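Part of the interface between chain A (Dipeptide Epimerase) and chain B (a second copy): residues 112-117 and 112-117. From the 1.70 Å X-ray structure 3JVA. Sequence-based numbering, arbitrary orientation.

Chain A, residues 112-117: QKAQLP
Chain B, residues 112-117: QKAQLP

This is a small, nearly symmetric contact between two copies of the same helix end, in which alanine and leucine side chains pack at the centre and two water molecules link the backbone carbonyls without any direct hydrogen bond between the two stretches. In each chain, residues 112-114 are the last turn of a helix that begins earlier. The phi/psi values run from about -60/-45 at residue 112 to -80/-11 at A:Ala114 and -79/-11 at B:Ala114. The helix then breaks at residue 115, where phi turns positive: 58/49 in A:Gln115 and 58/53 in B:Gln115. A weak backbone hydrogen bond closes this last turn, from A:Gln115 N to A:Gln112 O at 3.1 Å and from B:Gln115 N to B:Gln112 O at 3.3 Å. Beyond it the chain is extended, with A:Leu116 at -144/148 and A:Pro117 at -64/147, and with closely similar values in chain B.

The touching segments run roughly antiparallel, their 113-to-116 directions 152° apart, and the register centres on A:Ala114 opposite B:Ala114, whose CA atoms lie 4.4 Å apart. Both CA-to-CB bonds point sideways and to the same side, so the small methyls pack side by side, A:Ala114 CB to B:Ala114 CB at 3.7 Å; both waters lie on the other side. Each methyl also touches a leucine of the other chain, A:Ala114 CB to B:Leu116 CD1 at 4.3 Å and A:Leu116 CD1 to B:Ala114 CB at 4.4 Å. The leucine CA-to-CB bonds point toward the other stretch; with chi1 m and chi2 t (-68°/169° in A, -65°/168° in B), each CD1 lies against the partner's alanine methyl.

At a helix end, carbonyls lose the amide partners they would have in a continuing helix, and here water serves them. The O of water 1 donates to A:Lys113 O (2.9 Å) and B:Ala114 O (2.8 Å); the O of water 2 donates to A:Ala114 O (2.7 Å) and B:Lys113 O (2.8 Å). The bridged oxygens, A:Lys113 O and B:Ala114 O, are 4.5 Å apart, as are A:Ala114 O and B:Lys113 O.

Both lysines adopt t, p, t, t rotamers, CA-to-CB sideways; their aliphatic parts flank the opposing leucine (A:Lys113 CG to B:Leu116 CD2 and B:Lys113 CG to A:Leu116 CD2, both 4.6 Å), and their NZ atoms are hydrogen-bonded elsewhere in the structure. A:Gln115 and B:Gln115, both chi1 m and chi2 t, are exposed, which suits a polar amide. The contact between the two stretches buries 230 Å², both sides summed.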

# COMPACT_ATOMS: atom_id res chain seq x y z
N GLN A 112 -45.63 -16.68 -11.01
CA GLN A 112 -47.00 -17.17 -11.15
C GLN A 112 -48.03 -16.05 -11.02
O GLN A 112 -48.97 -15.98 -11.81
CB GLN A 112 -47.27 -18.26 -10.11
CG GLN A 112 -46.35 -19.46 -10.27
CD GLN A 112 -46.67 -20.58 -9.30
OE1 GLN A 112 -45.77 -21.29 -8.85
NE2 GLN A 112 -47.95 -20.75 -8.99
N LYS A 113 -47.84 -15.17 -10.05
CA LYS A 113 -48.78 -14.06 -9.85
C LYS A 113 -48.76 -13.10 -11.03
O LYS A 113 -49.79 -12.59 -11.46
CB LYS A 113 -48.45 -13.32 -8.55
CG LYS A 113 -49.40 -12.16 -8.23
CD LYS A 113 -50.82 -12.66 -8.01
CE LYS A 113 -51.74 -11.52 -7.59
NZ LYS A 113 -53.15 -11.98 -7.38
N ALA A 114 -47.57 -12.85 -11.57
CA ALA A 114 -47.41 -11.95 -12.70
C ALA A 114 -47.76 -12.64 -14.02
O ALA A 114 -47.87 -11.98 -15.06
CB ALA A 114 -45.97 -11.44 -12.76
N GLN A 115 -47.93 -13.96 -13.97
CA GLN A 115 -48.23 -14.77 -15.14
C GLN A 115 -47.14 -14.60 -16.20
O GLN A 115 -47.41 -14.38 -17.38
CB GLN A 115 -49.60 -14.40 -15.71
CG GLN A 115 -50.73 -14.80 -14.77
CD GLN A 115 -52.11 -14.63 -15.39
OE1 GLN A 115 -52.34 -15.05 -16.53
NE2 GLN A 115 -53.03 -14.04 -14.64
N LEU A 116 -45.90 -14.73 -15.75
CA LEU A 116 -44.74 -14.60 -16.62
C LEU A 116 -43.64 -15.56 -16.21
O LEU A 116 -43.48 -15.87 -15.03
CB LEU A 116 -44.18 -13.18 -16.53
CG LEU A 116 -45.03 -12.05 -17.10
CD1 LEU A 116 -44.44 -10.71 -16.69
CD2 LEU A 116 -45.09 -12.18 -18.61
N PRO A 117 -42.86 -16.05 -17.19
CA PRO A 117 -41.77 -16.97 -16.87
C PRO A 117 -40.79 -16.19 -16.01
O PRO A 117 -40.62 -14.98 -16.20
CB PRO A 117 -41.17 -17.29 -18.24
CG PRO A 117 -42.31 -17.06 -19.19
CD PRO A 117 -42.95 -15.82 -18.64
N GLN B 112 -47.48 -2.81 -15.93
CA GLN B 112 -48.77 -2.91 -16.59
C GLN B 112 -49.05 -4.32 -17.10
O GLN B 112 -50.15 -4.83 -16.94
CB GLN B 112 -48.85 -1.89 -17.73
CG GLN B 112 -48.91 -0.46 -17.20
CD GLN B 112 -49.11 0.56 -18.29
OE1 GLN B 112 -50.00 0.43 -19.13
NE2 GLN B 112 -48.29 1.61 -18.27
N LYS B 113 -48.04 -4.97 -17.68
CA LYS B 113 -48.21 -6.34 -18.18
C LYS B 113 -48.40 -7.34 -17.04
O LYS B 113 -49.21 -8.26 -17.13
CB LYS B 113 -47.01 -6.75 -19.04
CG LYS B 113 -47.13 -8.14 -19.65
CD LYS B 113 -48.33 -8.24 -20.59
CE LYS B 113 -48.35 -9.58 -21.33
NZ LYS B 113 -49.54 -9.72 -22.21
N ALA B 114 -47.63 -7.16 -15.96
CA ALA B 114 -47.73 -8.05 -14.80
C ALA B 114 -48.94 -7.68 -13.94
O ALA B 114 -49.33 -8.44 -13.04
CB ALA B 114 -46.45 -7.97 -13.96
N GLN B 115 -49.53 -6.53 -14.23
CA GLN B 115 -50.68 -6.01 -13.48
C GLN B 115 -50.30 -5.87 -12.00
O GLN B 115 -50.97 -6.37 -11.10
CB GLN B 115 -51.90 -6.93 -13.65
CG GLN B 115 -52.31 -7.09 -15.12
CD GLN B 115 -53.69 -7.71 -15.30
OE1 GLN B 115 -54.10 -8.02 -16.43
NE2 GLN B 115 -54.42 -7.88 -14.21
N LEU B 116 -49.19 -5.17 -11.79
CA LEU B 116 -48.65 -4.93 -10.46
C LEU B 116 -48.07 -3.53 -10.37
O LEU B 116 -47.55 -3.00 -11.36
CB LEU B 116 -47.51 -5.92 -10.16
CG LEU B 116 -47.80 -7.41 -10.06
CD1 LEU B 116 -46.50 -8.18 -10.05
CD2 LEU B 116 -48.60 -7.68 -8.80
N PRO B 117 -48.17 -2.90 -9.19
CA PRO B 117 -47.62 -1.55 -9.04
C PRO B 117 -46.12 -1.76 -9.19
O PRO B 117 -45.60 -2.82 -8.81
CB PRO B 117 -47.99 -1.18 -7.60
CG PRO B 117 -49.23 -1.97 -7.35
CD PRO B 117 -48.92 -3.30 -7.99
O HOH W 1 -50.62 -9.86 -11.04
O HOH W 2 -48.57 -10.97 -17.52